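Local coordinates for peptidase M16 C-terminal domain-containing protein (Enterococcus faecalis, PDB 3D3Y), which is of unknown function but belongs to the M16 peptidase family, carries its inactive-type domain and probably binds a metal ion, at residues D269-Y272 / F273-Q276; L337-I340 / R341-K344; R346-E349 / I350-K354; N396-T399 / I400-Q404. All coordinates share one frame; numbering follows the deposited sequence.

Contact 1: D269-Y272 / F273-Q276; sequences DSYY and FALQ. With EDO (1,2-ethanediol), chain H.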
loop_
_atom_site.group_PDB
_atom_site.type_symbol
_atom_site.label_atom_id
_atom_site.label_comp_id
_atom_site.label_asym_id
_atom_site.label_seq_id
_atom_site.Cartn_x
_atom_site.Cartn_y
_atom_site.Cartn_z
ATOM N N ASP A 269 6.077 -1.887 17.427
ATOM C CA ASP A 269 6.898 -1.148 18.420
ATOM C C ASP A 269 6.084 -0.804 19.668
ATOM O O ASP A 269 4.868 -0.728 19.623
ATOM C CB ASP A 269 7.412 0.171 17.838
ATOM C CG ASP A 269 8.690 0.015 17.010
ATOM O OD1 ASP A 269 9.228 -1.104 16.948
ATOM O OD2 ASP A 269 9.136 1.026 16.395
ATOM N N SER A 270 6.788 -0.542 20.763
ATOM C CA SER A 270 6.199 -0.122 22.025
ATOM C C SER A 270 5.141 0.994 21.926
ATOM O O SER A 270 4.057 0.846 22.504
ATOM C CB SER A 270 7.320 0.276 22.981
ATOM O OG SER A 270 8.176 -0.864 23.186
ATOM N N TYR A 271 5.456 2.065 21.190
ATOM C CA TYR A 271 4.563 3.205 21.006
ATOM C C TYR A 271 3.649 3.150 19.783
ATOM O O TYR A 271 3.002 4.158 19.428
ATOM C CB TYR A 271 5.342 4.531 21.069
ATOM C CG TYR A 271 5.768 4.839 22.506
ATOM C CD1 TYR A 271 4.888 5.478 23.394
ATOM C CD2 TYR A 271 7.022 4.441 22.993
ATOM C CE1 TYR A 271 5.248 5.744 24.736
ATOM C CE2 TYR A 271 7.391 4.700 24.333
ATOM C CZ TYR A 271 6.487 5.352 25.190
ATOM O OH TYR A 271 6.825 5.619 26.506
ATOM N N TYR A 272 3.553 1.974 19.166
ATOM C CA TYR A 272 2.656 1.801 18.002
ATOM C C TYR A 272 1.228 2.252 18.307
ATOM O O TYR A 272 0.648 3.033 17.553
ATOM C CB TYR A 272 2.670 0.358 17.504
ATOM C CG TYR A 272 1.718 0.126 16.328
ATOM C CD1 TYR A 272 2.088 0.456 15.024
ATOM C CD2 TYR A 272 0.442 -0.393 16.543
ATOM C CE1 TYR A 272 1.187 0.240 13.926
ATOM C CE2 TYR A 272 -0.458 -0.605 15.487
ATOM C CZ TYR A 272 -0.081 -0.271 14.188
ATOM O OH TYR A 272 -0.979 -0.535 13.189
ATOM N N PHE A 273 0.621 1.732 19.378
ATOM C CA PHE A 273 -0.778 2.089 19.680
ATOM C C PHE A 273 -0.945 3.552 20.113
ATOM O O PHE A 273 -1.881 4.245 19.665
ATOM C CB PHE A 273 -1.393 1.105 20.708
ATOM C CG PHE A 273 -1.649 -0.233 20.119
ATOM C CD1 PHE A 273 -2.855 -0.493 19.456
ATOM C CD2 PHE A 273 -0.658 -1.227 20.150
ATOM C CE1 PHE A 273 -3.082 -1.717 18.849
ATOM C CE2 PHE A 273 -0.876 -2.461 19.538
ATOM C CZ PHE A 273 -2.082 -2.705 18.900
ATOM N N ALA A 274 -0.023 4.018 20.964
ATOM C CA ALA A 274 0.044 5.442 21.349
ATOM C C ALA A 274 0.080 6.364 20.111
ATOM O O ALA A 274 -0.520 7.431 20.100
ATOM C CB ALA A 274 1.295 5.684 22.232
ATOM N N LEU A 275 0.788 5.929 19.076
ATOM C CA LEU A 275 0.894 6.733 17.833
ATOM C C LEU A 275 -0.443 6.764 17.086
ATOM O O LEU A 275 -0.866 7.810 16.572
ATOM C CB LEU A 275 2.015 6.199 16.940
ATOM C CG LEU A 275 2.094 6.797 15.524
ATOM C CD1 LEU A 275 2.559 8.251 15.645
ATOM C CD2 LEU A 275 3.095 5.968 14.687
ATOM N N GLN A 276 -1.139 5.624 17.086
ATOM C CA GLN A 276 -2.470 5.545 16.481
ATOM C C GLN A 276 -3.371 6.643 17.097
ATOM O O GLN A 276 -4.047 7.385 16.389
ATOM C CB GLN A 276 -3.069 4.151 16.718
ATOM C CG GLN A 276 -2.325 2.994 16.032
ATOM C CD GLN A 276 -2.474 3.051 14.517
ATOM O OE1 GLN A 276 -3.452 3.608 13.992
ATOM N NE2 GLN A 276 -1.505 2.497 13.805
HETATM C C1 EDO H . 10.785 0.601 20.688
HETATM O O1 EDO H . 10.347 1.614 21.591
HETATM C C2 EDO H . 9.761 -0.500 20.790
HETATM O O2 EDO H . 10.065 -1.542 19.882
HETATM O O HOH W 1 1.522 2.182 22.430
#

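Contact 2: L337-I340 / R341-K344; sequences LENI and RLGK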
loop_
_atom_site.group_PDB
_atom_site.type_symbol
_atom_site.label_atom_id
_atom_site.label_comp_id
_atom_site.label_asym_id
_atom_site.label_seq_id
_atom_site.Cartn_x
_atom_site.Cartn_y
_atom_site.Cartn_z
ATOM N N LEU A 337 0.831 21.042 18.094
ATOM C CA LEU A 337 1.758 19.982 18.467
ATOM C C LEU A 337 2.326 20.192 19.882
ATOM O O LEU A 337 2.396 19.259 20.691
ATOM C CB LEU A 337 2.865 19.828 17.413
ATOM C CG LEU A 337 3.976 18.804 17.700
ATOM C CD1 LEU A 337 3.349 17.392 17.990
ATOM C CD2 LEU A 337 4.924 18.754 16.470
ATOM N N GLU A 338 2.717 21.421 20.189
ATOM C CA GLU A 338 3.162 21.746 21.523
ATOM C C GLU A 338 2.082 21.467 22.578
ATOM O O GLU A 338 2.387 20.972 23.676
ATOM C CB GLU A 338 3.620 23.197 21.583
ATOM C CG GLU A 338 4.956 23.405 20.830
ATOM C CD GLU A 338 6.055 22.408 21.295
ATOM O OE1 GLU A 338 6.261 22.272 22.529
ATOM O OE2 GLU A 338 6.686 21.758 20.411
ATOM N N ASN A 339 0.829 21.768 22.239
ATOM C CA ASN A 339 -0.261 21.512 23.158
ATOM C C ASN A 339 -0.380 20.042 23.503
ATOM O O ASN A 339 -0.596 19.696 24.664
ATOM C CB ASN A 339 -1.586 22.033 22.598
ATOM C CG ASN A 339 -1.700 23.539 22.718
ATOM O OD1 ASN A 339 -0.970 24.169 23.502
ATOM N ND2 ASN A 339 -2.646 24.127 21.977
ATOM N N ILE A 340 -0.261 19.179 22.494
ATOM C CA ILE A 340 -0.230 17.733 22.758
ATOM C C ILE A 340 1.009 17.391 23.600
ATOM O O ILE A 340 0.905 16.670 24.582
ATOM C CB ILE A 340 -0.251 16.905 21.455
ATOM C CG1 ILE A 340 -1.573 17.195 20.664
ATOM C CG2 ILE A 340 -0.058 15.418 21.777
ATOM C CD1 ILE A 340 -1.566 16.625 19.221
ATOM N N ARG A 341 2.189 17.889 23.218
ATOM C CA ARG A 341 3.389 17.633 24.046
ATOM C C ARG A 341 3.146 17.999 25.519
ATOM O O ARG A 341 3.580 17.277 26.441
ATOM C CB ARG A 341 4.613 18.387 23.507
ATOM C CG ARG A 341 5.092 17.823 22.189
ATOM C CD ARG A 341 6.202 18.662 21.491
ATOM N NE ARG A 341 6.849 17.820 20.491
ATOM C CZ ARG A 341 7.670 18.239 19.532
ATOM N NH1 ARG A 341 7.925 19.543 19.367
ATOM N NH2 ARG A 341 8.221 17.338 18.721
ATOM N N LEU A 342 2.449 19.113 25.737
ATOM C CA LEU A 342 2.150 19.602 27.105
ATOM C C LEU A 342 1.053 18.800 27.808
ATOM O O LEU A 342 0.837 18.969 29.000
ATOM C CB LEU A 342 1.777 21.094 27.080
ATOM C CG LEU A 342 2.926 22.067 26.739
ATOM C CD1 LEU A 342 2.374 23.431 26.261
ATOM C CD2 LEU A 342 3.847 22.257 27.948
ATOM N N GLY A 343 0.377 17.921 27.068
ATOM C CA GLY A 343 -0.683 17.096 27.665
ATOM C C GLY A 343 -1.974 17.868 27.779
ATOM O O GLY A 343 -2.854 17.518 28.572
ATOM N N LYS A 344 -2.109 18.910 26.954
ATOM C CA LYS A 344 -3.310 19.724 26.940
ATOM C C LYS A 344 -4.356 19.007 26.072
ATOM O O LYS A 344 -4.649 19.424 24.932
ATOM C CB LYS A 344 -3.011 21.140 26.448
ATOM C CG LYS A 344 -2.204 21.986 27.474
ATOM C CD LYS A 344 -1.569 23.247 26.870
ATOM C CE LYS A 344 -2.624 24.337 26.599
ATOM N NZ LYS A 344 -2.054 25.405 25.729
#

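Contact 3: R346-E349 / I350-K354; sequences RELE and IEQTK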
loop_
_atom_site.group_PDB
_atom_site.type_symbol
_atom_site.label_atom_id
_atom_site.label_comp_id
_atom_site.label_asym_id
_atom_site.label_seq_id
_atom_site.Cartn_x
_atom_site.Cartn_y
_atom_site.Cartn_z
ATOM N N ARG A 346 -8.153 16.943 26.064
ATOM C CA ARG A 346 -9.415 16.778 26.761
ATOM C C ARG A 346 -9.828 15.322 26.724
ATOM O O ARG A 346 -9.484 14.606 25.785
ATOM C CB ARG A 346 -10.495 17.613 26.077
ATOM C CG ARG A 346 -10.203 19.115 26.071
ATOM C CD ARG A 346 -11.134 19.867 25.110
ATOM N NE ARG A 346 -12.509 19.335 25.077
ATOM C CZ ARG A 346 -13.368 19.306 26.106
ATOM N NH1 ARG A 346 -14.586 18.792 25.925
ATOM N NH2 ARG A 346 -13.021 19.765 27.314
ATOM N N GLU A 347 -10.609 14.904 27.716
ATOM C CA GLU A 347 -11.117 13.540 27.742
ATOM C C GLU A 347 -11.876 13.165 26.484
ATOM O O GLU A 347 -11.728 12.068 25.985
ATOM C CB GLU A 347 -11.967 13.289 28.980
ATOM C CG GLU A 347 -11.128 12.850 30.192
ATOM C CD GLU A 347 -10.000 11.854 29.833
ATOM O OE1 GLU A 347 -10.287 10.840 29.126
ATOM O OE2 GLU A 347 -8.837 12.099 30.264
ATOM N N LEU A 348 -12.661 14.089 25.952
ATOM C CA LEU A 348 -13.463 13.782 24.782
ATOM C C LEU A 348 -12.576 13.583 23.543
ATOM O O LEU A 348 -12.833 12.693 22.744
ATOM C CB LEU A 348 -14.544 14.852 24.554
ATOM C CG LEU A 348 -15.501 14.557 23.391
ATOM C CD1 LEU A 348 -16.430 13.345 23.693
ATOM C CD2 LEU A 348 -16.327 15.801 22.997
ATOM N N GLU A 349 -11.532 14.401 23.388
ATOM C CA GLU A 349 -10.546 14.174 22.322
ATOM C C GLU A 349 -10.044 12.714 22.278
ATOM O O GLU A 349 -10.079 12.075 21.229
ATOM C CB GLU A 349 -9.356 15.139 22.457
ATOM C CG GLU A 349 -9.715 16.571 22.097
ATOM C CD GLU A 349 -8.559 17.510 22.296
ATOM O OE1 GLU A 349 -7.989 17.537 23.400
ATOM O OE2 GLU A 349 -8.240 18.247 21.359
ATOM N N ILE A 350 -9.594 12.194 23.414
ATOM C CA ILE A 350 -9.025 10.828 23.467
ATOM C C ILE A 350 -10.107 9.782 23.262
ATOM O O ILE A 350 -9.892 8.824 22.513
ATOM C CB ILE A 350 -8.331 10.523 24.810
ATOM C CG1 ILE A 350 -7.326 11.592 25.165
ATOM C CG2 ILE A 350 -7.551 9.198 24.761
ATOM C CD1 ILE A 350 -7.279 11.792 26.638
ATOM N N GLU A 351 -11.247 9.968 23.932
ATOM C CA GLU A 351 -12.346 9.003 23.921
ATOM C C GLU A 351 -12.900 8.873 22.498
ATOM O O GLU A 351 -13.094 7.760 21.998
ATOM C CB GLU A 351 -13.491 9.440 24.872
ATOM C CG GLU A 351 -13.200 9.315 26.395
ATOM C CD GLU A 351 -14.388 9.794 27.303
ATOM O OE1 GLU A 351 -15.332 10.488 26.809
ATOM O OE2 GLU A 351 -14.376 9.457 28.517
ATOM N N GLN A 352 -13.141 10.012 21.843
ATOM C CA GLN A 352 -13.593 9.988 20.455
ATOM C C GLN A 352 -12.584 9.352 19.511
ATOM O O GLN A 352 -12.958 8.615 18.620
ATOM C CB GLN A 352 -13.926 11.393 19.948
ATOM C CG GLN A 352 -15.287 11.870 20.351
ATOM C CD GLN A 352 -15.717 13.022 19.468
ATOM O OE1 GLN A 352 -15.484 14.181 19.809
ATOM N NE2 GLN A 352 -16.286 12.710 18.292
ATOM N N THR A 353 -11.300 9.630 19.722
ATOM C CA THR A 353 -10.244 9.012 18.906
ATOM C C THR A 353 -10.234 7.490 19.085
ATOM O O THR A 353 -10.218 6.763 18.096
ATOM C CB THR A 353 -8.873 9.616 19.231
ATOM O OG1 THR A 353 -8.934 11.025 18.963
ATOM C CG2 THR A 353 -7.760 8.952 18.417
ATOM N N LYS A 354 -10.271 7.015 20.335
ATOM C CA LYS A 354 -10.296 5.561 20.594
ATOM C C LYS A 354 -11.533 4.870 19.959
ATOM O O LYS A 354 -11.403 3.833 19.303
ATOM C CB LYS A 354 -10.182 5.250 22.085
ATOM C CG LYS A 354 -8.840 5.692 22.736
ATOM C CD LYS A 354 -8.824 5.395 24.228
ATOM C CE LYS A 354 -7.416 5.581 24.788
ATOM N NZ LYS A 354 -7.336 5.350 26.263
#

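Contact 4: N396-T399 / I400-Q404; sequences NAVT and IPEIQ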
loop_
_atom_site.group_PDB
_atom_site.type_symbol
_atom_site.label_atom_id
_atom_site.label_comp_id
_atom_site.label_asym_id
_atom_site.label_seq_id
_atom_site.Cartn_x
_atom_site.Cartn_y
_atom_site.Cartn_z
ATOM N N ASN A 396 -7.654 0.803 23.877
ATOM C CA ASN A 396 -8.285 1.267 25.126
ATOM C C ASN A 396 -7.320 1.741 26.220
ATOM O O ASN A 396 -7.634 2.666 26.953
ATOM C CB ASN A 396 -9.229 0.196 25.683
ATOM C CG ASN A 396 -10.542 0.129 24.938
ATOM O OD1 ASN A 396 -11.075 1.147 24.455
ATOM N ND2 ASN A 396 -11.076 -1.063 24.834
ATOM N N ALA A 397 -6.139 1.123 26.303
ATOM C CA ALA A 397 -5.201 1.379 27.395
ATOM C C ALA A 397 -4.261 2.567 27.180
ATOM O O ALA A 397 -3.505 2.930 28.106
ATOM C CB ALA A 397 -4.385 0.112 27.725
ATOM N N VAL A 398 -4.271 3.153 25.975
ATOM C CA VAL A 398 -3.400 4.301 25.711
ATOM C C VAL A 398 -3.676 5.435 26.700
ATOM O O VAL A 398 -4.827 5.807 26.904
ATOM C CB VAL A 398 -3.474 4.814 24.237
ATOM C CG1 VAL A 398 -2.587 6.064 24.050
ATOM C CG2 VAL A 398 -3.058 3.701 23.242
ATOM N N THR A 399 -2.606 5.970 27.293
ATOM C CA THR A 399 -2.694 7.059 28.281
ATOM C C THR A 399 -2.169 8.378 27.720
ATOM O O THR A 399 -1.497 8.399 26.689
ATOM C CB THR A 399 -1.928 6.714 29.558
ATOM O OG1 THR A 399 -0.536 6.695 29.262
ATOM C CG2 THR A 399 -2.340 5.336 30.097
ATOM N N ILE A 400 -2.490 9.487 28.389
ATOM C CA ILE A 400 -2.017 10.798 27.956
ATOM C C ILE A 400 -0.492 10.885 27.967
ATOM O O ILE A 400 0.078 11.375 26.990
ATOM C CB ILE A 400 -2.692 11.944 28.735
ATOM C CG1 ILE A 400 -4.129 12.119 28.215
ATOM C CG2 ILE A 400 -1.922 13.277 28.596
ATOM C CD1 ILE A 400 -5.005 13.045 29.124
ATOM N N PRO A 401 0.169 10.417 29.059
ATOM C CA PRO A 401 1.641 10.417 29.081
ATOM C C PRO A 401 2.261 9.682 27.880
ATOM O O PRO A 401 3.274 10.147 27.334
ATOM C CB PRO A 401 1.985 9.768 30.440
ATOM C CG PRO A 401 0.800 10.147 31.326
ATOM C CD PRO A 401 -0.386 9.991 30.357
ATOM N N GLU A 402 1.635 8.596 27.423
ATOM C CA GLU A 402 2.128 7.912 26.219
ATOM C C GLU A 402 1.979 8.748 24.959
ATOM O O GLU A 402 2.883 8.747 24.087
ATOM C CB GLU A 402 1.430 6.579 26.004
ATOM C CG GLU A 402 1.840 5.491 27.053
ATOM C CD GLU A 402 0.972 4.235 26.935
ATOM O OE1 GLU A 402 -0.172 4.352 26.412
ATOM O OE2 GLU A 402 1.416 3.137 27.354
ATOM N N ILE A 403 0.853 9.460 24.868
ATOM C CA ILE A 403 0.591 10.364 23.739
ATOM C C ILE A 403 1.584 11.523 23.717
ATOM O O ILE A 403 2.069 11.916 22.615
ATOM C CB ILE A 403 -0.877 10.884 23.781
ATOM C CG1 ILE A 403 -1.882 9.709 23.704
ATOM C CG2 ILE A 403 -1.116 11.947 22.663
ATOM C CD1 ILE A 403 -3.283 10.002 24.193
ATOM N N GLN A 404 1.876 12.078 24.904
ATOM C CA GLN A 404 2.839 13.170 25.059
ATOM C C GLN A 404 4.226 12.708 24.626
ATOM O O GLN A 404 4.971 13.454 23.956
ATOM C CB GLN A 404 2.941 13.640 26.527
ATOM C CG GLN A 404 1.714 14.299 27.125
ATOM C CD GLN A 404 1.932 14.671 28.584
ATOM O OE1 GLN A 404 1.502 13.940 29.489
ATOM N NE2 GLN A 404 2.599 15.792 28.825
HETATM O O HOH W 2 -1.009 1.909 28.135
#

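Contact 1: D269-Y272 / F273-Q276
Tyr272 packs against two side chains of the helix it begins, Phe273 and Gln276, and these three make the dense part of the contact. Its ring meets Phe273 edge-to-face: Tyr272 CD2 stands over the Phe273 ring, offset toward the rim, with the planes at 85° and the centroids 5.2 Å apart. One turn on, Gln276 lays its chain over a face of the Tyr272 ring. A bend at chi2 (-69°) carries the amide back, so that Gln276 NE2 lies 3.1 Å from Tyr272 CZ; it is as near to the hydroxyl oxygen OH, but at an angle too poor for a hydrogen bond. Beneath the side chains, Leu275 N donates to Tyr271 O at 2.9 Å and Gln276 N to Tyr272 O at 3.2 Å, the first rungs of the helix.

The side of Asp269 and Ser270 is looser. The type I turn from Asp269 to Tyr272 includes Tyr271, the N-cap, whose CD1 edge reaches Ala274 CB at 3.8 Å. A water bridges the turn to the helix, donating a hydrogen bond to Ser270 O and accepting one from Ala274 N at 2.8 Å, while an ethanediol makes a weak bond to Asp269 OD1.

Around this start of helix 272-284, Phe273 and Gln276 lean on helix 388-397, Tyr271 and Ala274 on helix 400-409, and Leu275 and Gln276 on Ile308 of strand 303-309.

Contact 2: L337-I340 / R341-K344
Glu338 and Arg341 form a salt bridge on one flank of the last helical turn: Arg341 NH1 donates to Glu338 OE2 at 2.7 Å. The carboxylate oxygen lies at the edge of the guanidinium, close to its plane, although the two flat groups are turned 63° apart. Arg341 NE donates to Ala407 O and NH2 is also hydrogen-bonded, so all three guanidinium nitrogens have partners.

A second side-chain bond closes the other flank. Lys344, bent at chi3 (74°), brings NZ to Asn339 OD1 at 2.8 Å, approaching from above the amide carbonyl plane.

Apolar packing comes from Leu337 and Ile340. Arg341 runs extended from CG to NE, which carries its head back past Leu337; Leu337 CD2 then sits 4.1 Å above the centre of one guanidinium face. Ile340 packs on helices 272-284 and 400-409.

The backbone bonds change type where the helix stops. Arg341 N to Leu337 O and Leu342 N to Glu338 O are regular helical links; beyond them Lys344 N reaches back to Asn339 O at 2.9 Å (6→1), enclosing the bond from Gly343 N to Ile340 O at 2.8 Å (5→2). Wrapped round Gly343, whose backbone angles are left-handed (phi 81°), this pair makes the Schellman motif that ends helix 326-341.

Contact 3: R346-E349 / I350-K354
Leu348 and Gln352 lie obliquely across one another, one turn apart, in the first turns of helix 347-364, whose N-cap is Arg346. The Leu348 branch point meets the amide oxygen rather than its nitrogen: Leu348 CG is 3.6 Å from Gln352 OE1, and Leu348 CD1 rests 3.8 Å from Gln352 CG. With CG anti to the backbone N (chi1 -176°), Leu348 stands out from the helix, and Gln352 reaches back a turn to bring OE1 against it.

Round the helix, Ile350 crosses Glu347 at a slant. Its CD1 comes 4.0 Å from Glu347 OE2, and the same methyl touches Arg346 O. Glu347 OE1 and Glu351 OE2 are 4.4 Å apart, a pair of like charges that probably repel somewhat. Ile350 also packs on Ile281 of helix 272-284 and on Ile400.

Glu349 extends back toward the helix start, where its OE1 takes the Arg346 N-H through the anti lone pair at 2.7 Å and 168°. Its OE2 makes a salt bridge with Lys289, so both carboxylate oxygens have partners. The carbonyl of the same residue serves Thr353, whose hydroxyl is also paired with His287 NE2. Thr353 OG1, at 2.7 Å, and Thr353 N, at 3.1 Å, reach Glu349 O from opposite faces of its carbonyl plane.

Contact 4: N396-T399 / I400-Q404
Thr399 and Glu402 exchange hydrogen bonds at the start of helix 400-409. Thr399 N donates to Glu402 OE1 at 3.1 Å and 162°, meeting that oxygen from above the carboxylate plane. In return Glu402 N gives a weak bond to Thr399 OG1 at 3.4 Å. The threonine hydroxyl sits between its own backbone N and carbonyl carbon (chi1 68°), the crowded position, and from there faces the first turn; it lies beside Glu402 CG and Pro401 CD, each 3.5 Å away. A backbone bond from Ile403 N to Thr399 O, at 3.2 Å, completes the inner shell.

Val398 lines the other side of this junction. Its CG1 meets Ile403 CG1 at 3.7 Å, the two side chains crossing at about a right angle, and the same methyl also touches Glu402 OE1. A backbone contact, Val398 CA to Glu402 OE1 at 3.3 Å, shows how closely the carboxylate is drawn against the chain.

What sets the glutamate in place comes next. Glu402 is extended beyond CG, and a water donates both to its OE2 and to Ala397 O, tying the second carboxylate oxygen to the end of the preceding helix. Farther out, Lys354 NZ bonds the carbonyls of Asn396 and Val398 and so holds the linker, while Val398 and Ile403 pack on Val277 of helix 272-284.

The reciprocal Thr399 and Glu402 bonds are a capping box, here opening helix 400-409 directly after the short link from helix 388-397.

Along the chain the contacts come in the order 1, 2, 3, 4, all on the same side of the chain's centre, and together they mark helix ends in the second half of the protein. Contact 1 begins helix 272-284, contact 2 ends helix 326-341, contact 3 begins helix 347-364, and contact 4 joins helices 388-397 and 400-409. Contact 4 is the hub: its centre lies about 9 Å from that of contact 1, 11 Å from contact 3 and 12 Å from contact 2, and it touches all three. Contacts 1 and 2 are about 17 Å apart between centres and do not touch. Helix starts and stops distant in sequence thus meet in one cluster of packed helix ends.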